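Side-chain contacts in DNA mismatch repair protein MutS (Thermus aquaticus, PDB 1EWQ), which takes part in DNA mismatch repair, binding mismatched DNA and showing a weak ATPase activity: residues N570-A575 and K709-A714; A587-F592 and A694-E699. All blocks are in the same frame, centred on the assembly; numbering follows the deposited sequence.

Contact 1 (N570-A575 and K709-A714); sequences NDLEMA and KNLHVA
The backbone carbonyl of E573 receives the ammonium group of K709, with NZ 2.8 Å from O. The donor stands above the carbonyl plane, 57° out of it, so this bond is not directed at a lone pair. K709 gets there by leaving its strand extended and then turning once, at chi3 (-69°), which lifts NZ across the gap between the two backbones. On the way its NZ passes E573 CB at 3.9 Å, while the carboxylate of E573 turns outward, OE1 lying 5.7 Å from NZ; a long, weak ion pair links NZ to E577 instead. An alanine in place of K709 would probably leave the E573 carbonyl without this donor and a gap between the two strands where the aliphatic chain had run. Further along, L572 and L711 meet methyl to methyl, CD1 to CD1 at 4.0 Å, their side chains crossing at about a right angle. The case illustrates how two strands that share no backbone hydrogen bond, their axes 9.9 Å apart and nearly antiparallel (166°), can be joined through side chains, one of which binds a main-chain carbonyl. L572 also packs on F592 and T596 of helix 589-603, and L711 on V579 and V728. Strand 570-574, bonded to strand 551-556, is an outermost strand of its mixed sheet, whereas strand 708-716 lies within the ATPase sheet, between strands 578-582 and 723-730.

Contact 2 (A587-F592 and A694-E699); sequences AGKSTF and ATHYFE. With SO4 (sulfate ion), chain E; SO4 (sulfate ion), chain F.
K589 and A694 bring the two backbones closest, their CA atoms 6.6 Å apart, where the first turn of helix 589-603 faces the end of strand 690-694. G588, with positive phi, is the N-cap, and K589 and S590 open the helix, as in a Walker A P-loop, in line with the predicted ATP site. K589 reaches over the A694 methyl, CE to CB 4.3 Å, and the bend at chi3 (-63°) brings NZ beside the T695 carbonyl. That approach has too poor an angle for a hydrogen bond; the ammonium group instead donates to the carbonyls of G583 and I581. Here the lysine therefore points past the P-loop sulfate, whose O3 touches its CB at 3.7 Å. S590 holds this ion twice, its amide reaching O4 at 2.8 Å in a nearly straight bond (165°) and OG reaching O1 at 2.7 Å, while the amide of M586 adds a third bond. An anion so placed, though probably from the crystallisation liquor, is consistent with the position of a nucleotide phosphate. H696 turns its ring toward K589, NZ lying obliquely to it, and uses ND1 at its edge to donate to O3 of a second sulfate, 3.0 Å away at 140°. Y737 and, from the second subunit, T668 and S669 also bind that ion, so H696 stands at the subunit interface. T695 OG1 accepts from the amide of Y697, forming an ST turn that fixes the bend around H696. Strand 690-694 runs parallel to its neighbours 657-662 and 578-582, with D662 of the former touching both S590 and A694; strand 708-716, next beyond 578-582, also packs against the P-loop.

In the fold
Contacts 1 and 2, their centres 10 Å apart, touch where the strands of contact 1 meet helix 589-603 and the P-loop. V713, in one segment of contact 1, lays CG2 against K589 CG at 3.4 Å, backing the P-loop lysine from the sheet. From the other segment, N570 CB meets F592 CE1 at 3.7 Å, so the helix that begins at the sulfate-binding turn is flanked by both strands. The side chain of L711 is about 8 Å from that of K589. Along the chain, contact 2 is nested within the loop that contact 1 closes. Both lie far from the DNA, with nearest atoms about 56 Å away for contact 1 and 49 Å for contact 2.

Contact 1 (N570-A575 and K709-A714)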
# COMPACT_ATOMS: atom_id res chain seq x y z
N ASN C 570 31.13 -11.45 -20.11
CA ASN C 570 31.65 -10.66 -21.22
C ASN C 570 32.90 -9.91 -20.84
O ASN C 570 33.11 -9.57 -19.68
CB ASN C 570 30.61 -9.68 -21.74
CG ASN C 570 29.76 -10.26 -22.83
OD1 ASN C 570 30.26 -10.63 -23.89
ND2 ASN C 570 28.46 -10.36 -22.59
N ASP C 571 33.73 -9.65 -21.84
CA ASP C 571 34.97 -8.93 -21.61
C ASP C 571 34.77 -7.47 -21.96
O ASP C 571 33.75 -7.08 -22.54
CB ASP C 571 36.10 -9.47 -22.50
CG ASP C 571 36.32 -10.96 -22.33
OD1 ASP C 571 35.97 -11.51 -21.27
OD2 ASP C 571 36.88 -11.59 -23.26
N LEU C 572 35.77 -6.67 -21.61
CA LEU C 572 35.76 -5.26 -21.90
C LEU C 572 37.13 -4.66 -21.61
O LEU C 572 37.71 -4.92 -20.56
CB LEU C 572 34.71 -4.51 -21.06
CG LEU C 572 34.71 -3.00 -21.31
CD1 LEU C 572 34.39 -2.73 -22.77
CD2 LEU C 572 33.70 -2.32 -20.40
N GLU C 573 37.63 -3.90 -22.58
CA GLU C 573 38.89 -3.19 -22.45
C GLU C 573 38.56 -1.75 -22.80
O GLU C 573 37.90 -1.49 -23.81
CB GLU C 573 39.94 -3.71 -23.42
CG GLU C 573 40.62 -4.96 -22.96
CD GLU C 573 42.02 -5.08 -23.53
OE1 GLU C 573 42.85 -4.19 -23.23
OE2 GLU C 573 42.29 -6.05 -24.26
N MSE C 574 39.01 -0.83 -21.95
CA MSE C 574 38.73 0.60 -22.11
C MSE C 574 39.83 1.45 -21.50
O MSE C 574 40.30 1.18 -20.40
CB MSE C 574 37.44 0.98 -21.41
CG MSE C 574 36.17 0.74 -22.16
SE MSE C 574 34.85 1.88 -21.37
CE MSE C 574 35.31 3.51 -22.24
N ALA C 575 40.18 2.53 -22.19
CA ALA C 575 41.22 3.42 -21.69
C ALA C 575 40.90 4.84 -22.14
O ALA C 575 41.43 5.30 -23.15
CB ALA C 575 42.58 2.99 -22.23
N LYS C 709 35.99 3.41 -30.17
CA LYS C 709 36.07 1.97 -30.34
C LYS C 709 34.68 1.38 -30.58
O LYS C 709 33.70 1.80 -29.96
CB LYS C 709 36.70 1.31 -29.11
CG LYS C 709 36.82 -0.20 -29.25
CD LYS C 709 37.23 -0.88 -27.95
CE LYS C 709 38.67 -0.57 -27.57
NZ LYS C 709 39.04 -1.27 -26.32
N ASN C 710 34.60 0.41 -31.48
CA ASN C 710 33.34 -0.24 -31.79
C ASN C 710 33.20 -1.65 -31.23
O ASN C 710 34.13 -2.46 -31.29
CB ASN C 710 33.13 -0.26 -33.31
CG ASN C 710 32.59 1.05 -33.84
OD1 ASN C 710 31.51 1.49 -33.44
ND2 ASN C 710 33.33 1.68 -34.74
N LEU C 711 32.02 -1.91 -30.68
CA LEU C 711 31.63 -3.20 -30.13
C LEU C 711 30.17 -3.36 -30.56
O LEU C 711 29.53 -2.40 -30.98
CB LEU C 711 31.73 -3.23 -28.60
CG LEU C 711 33.11 -3.25 -27.93
CD1 LEU C 711 32.93 -3.39 -26.42
CD2 LEU C 711 33.94 -4.41 -28.46
N HIS C 712 29.64 -4.57 -30.45
CA HIS C 712 28.26 -4.81 -30.83
C HIS C 712 27.78 -6.17 -30.37
O HIS C 712 28.56 -7.02 -29.95
CB HIS C 712 28.08 -4.71 -32.36
CG HIS C 712 28.59 -5.90 -33.12
ND1 HIS C 712 29.93 -6.18 -33.26
CD2 HIS C 712 27.94 -6.90 -33.76
CE1 HIS C 712 30.08 -7.29 -33.95
NE2 HIS C 712 28.89 -7.75 -34.27
N VAL C 713 26.47 -6.34 -30.44
CA VAL C 713 25.85 -7.60 -30.11
C VAL C 713 25.07 -7.95 -31.37
O VAL C 713 24.78 -7.08 -32.19
CB VAL C 713 24.89 -7.48 -28.90
CG1 VAL C 713 25.71 -7.26 -27.63
CG2 VAL C 713 23.92 -6.33 -29.12
N ALA C 714 24.75 -9.22 -31.54
CA ALA C 714 24.05 -9.64 -32.73
C ALA C 714 22.90 -10.58 -32.45
O ALA C 714 22.83 -11.22 -31.40
CB ALA C 714 25.04 -10.29 -33.70

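Contact 2 (A587-F592 and A694-E699)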
# COMPACT_ATOMS: atom_id res chain seq x y z
N ALA C 587 19.48 -8.04 -26.39
CA ALA C 587 20.71 -8.81 -26.51
C ALA C 587 21.68 -8.45 -25.39
O ALA C 587 22.89 -8.66 -25.51
CB ALA C 587 21.36 -8.57 -27.86
N GLY C 588 21.15 -7.88 -24.31
CA GLY C 588 21.96 -7.53 -23.15
C GLY C 588 22.90 -6.33 -23.23
O GLY C 588 23.88 -6.29 -22.49
N LYS C 589 22.61 -5.35 -24.08
CA LYS C 589 23.48 -4.19 -24.18
C LYS C 589 23.42 -3.38 -22.89
O LYS C 589 24.46 -3.00 -22.34
CB LYS C 589 23.12 -3.29 -25.38
CG LYS C 589 23.26 -4.00 -26.74
CD LYS C 589 23.54 -3.04 -27.91
CE LYS C 589 22.41 -2.06 -28.13
NZ LYS C 589 22.68 -1.18 -29.30
N SER C 590 22.21 -3.14 -22.40
CA SER C 590 22.04 -2.35 -21.18
C SER C 590 22.64 -3.02 -19.96
O SER C 590 23.24 -2.35 -19.12
CB SER C 590 20.56 -2.08 -20.92
OG SER C 590 20.10 -1.15 -21.87
N THR C 591 22.46 -4.33 -19.87
CA THR C 591 23.00 -5.09 -18.76
C THR C 591 24.52 -5.01 -18.81
O THR C 591 25.18 -4.95 -17.77
CB THR C 591 22.54 -6.57 -18.84
OG1 THR C 591 21.14 -6.63 -18.55
CG2 THR C 591 23.29 -7.43 -17.84
N PHE C 592 25.09 -5.01 -20.02
CA PHE C 592 26.53 -4.92 -20.19
C PHE C 592 27.02 -3.59 -19.63
O PHE C 592 28.05 -3.54 -18.95
CB PHE C 592 26.90 -5.05 -21.67
CG PHE C 592 28.38 -5.01 -21.93
CD1 PHE C 592 29.21 -6.00 -21.40
CD2 PHE C 592 28.94 -4.02 -22.72
CE1 PHE C 592 30.59 -5.99 -21.67
CE2 PHE C 592 30.31 -3.99 -22.99
CZ PHE C 592 31.14 -4.98 -22.47
N ALA C 694 25.61 2.79 -25.88
CA ALA C 694 24.78 1.82 -26.59
C ALA C 694 23.87 2.61 -27.52
O ALA C 694 23.17 3.53 -27.08
CB ALA C 694 23.93 1.02 -25.60
N THR C 695 23.87 2.26 -28.80
CA THR C 695 23.05 2.98 -29.77
C THR C 695 22.72 2.12 -30.98
O THR C 695 23.28 1.04 -31.15
CB THR C 695 23.79 4.26 -30.26
OG1 THR C 695 22.97 4.99 -31.18
CG2 THR C 695 25.09 3.88 -30.95
N HIS C 696 21.80 2.60 -31.82
CA HIS C 696 21.42 1.90 -33.04
C HIS C 696 22.00 2.64 -34.22
O HIS C 696 22.01 2.13 -35.34
CB HIS C 696 19.90 1.85 -33.20
CG HIS C 696 19.22 0.99 -32.19
ND1 HIS C 696 19.49 -0.35 -32.06
CD2 HIS C 696 18.31 1.29 -31.23
CE1 HIS C 696 18.78 -0.85 -31.06
NE2 HIS C 696 18.06 0.13 -30.54
N TYR C 697 22.48 3.86 -33.99
CA TYR C 697 23.04 4.67 -35.06
C TYR C 697 24.32 4.10 -35.65
O TYR C 697 25.39 4.19 -35.04
CB TYR C 697 23.30 6.09 -34.55
CG TYR C 697 22.05 6.87 -34.23
CD1 TYR C 697 22.06 7.88 -33.27
CD2 TYR C 697 20.86 6.66 -34.94
CE1 TYR C 697 20.94 8.65 -33.03
CE2 TYR C 697 19.73 7.43 -34.71
CZ TYR C 697 19.78 8.43 -33.75
OH TYR C 697 18.68 9.22 -33.50
N PHE C 698 24.21 3.49 -36.83
CA PHE C 698 25.40 2.96 -37.49
C PHE C 698 26.26 4.17 -37.86
O PHE C 698 27.48 4.09 -37.94
CB PHE C 698 25.05 2.20 -38.77
CG PHE C 698 24.49 0.82 -38.54
CD1 PHE C 698 23.14 0.64 -38.26
CD2 PHE C 698 25.32 -0.30 -38.61
CE1 PHE C 698 22.61 -0.64 -38.07
CE2 PHE C 698 24.80 -1.59 -38.42
CZ PHE C 698 23.44 -1.75 -38.15
N GLU C 699 25.59 5.30 -38.08
CA GLU C 699 26.29 6.52 -38.45
C GLU C 699 27.37 6.89 -37.42
O GLU C 699 28.43 7.38 -37.79
CB GLU C 699 25.30 7.68 -38.66
CG GLU C 699 24.02 7.59 -37.85
CD GLU C 699 22.99 6.64 -38.46
OE1 GLU C 699 22.21 7.05 -39.34
OE2 GLU C 699 22.99 5.46 -38.04
S SO4 E . 18.82 -3.60 -24.15
O1 SO4 E . 18.31 -2.39 -23.46
O2 SO4 E . 17.68 -4.49 -24.43
O3 SO4 E . 19.46 -3.23 -25.42
O4 SO4 E . 19.79 -4.32 -23.30
S SO4 F . 19.12 -2.62 -35.04
O1 SO4 F . 18.76 -2.17 -36.40
O2 SO4 F . 19.50 -4.04 -35.05
O3 SO4 F . 20.23 -1.79 -34.56
O4 SO4 F . 17.95 -2.44 -34.16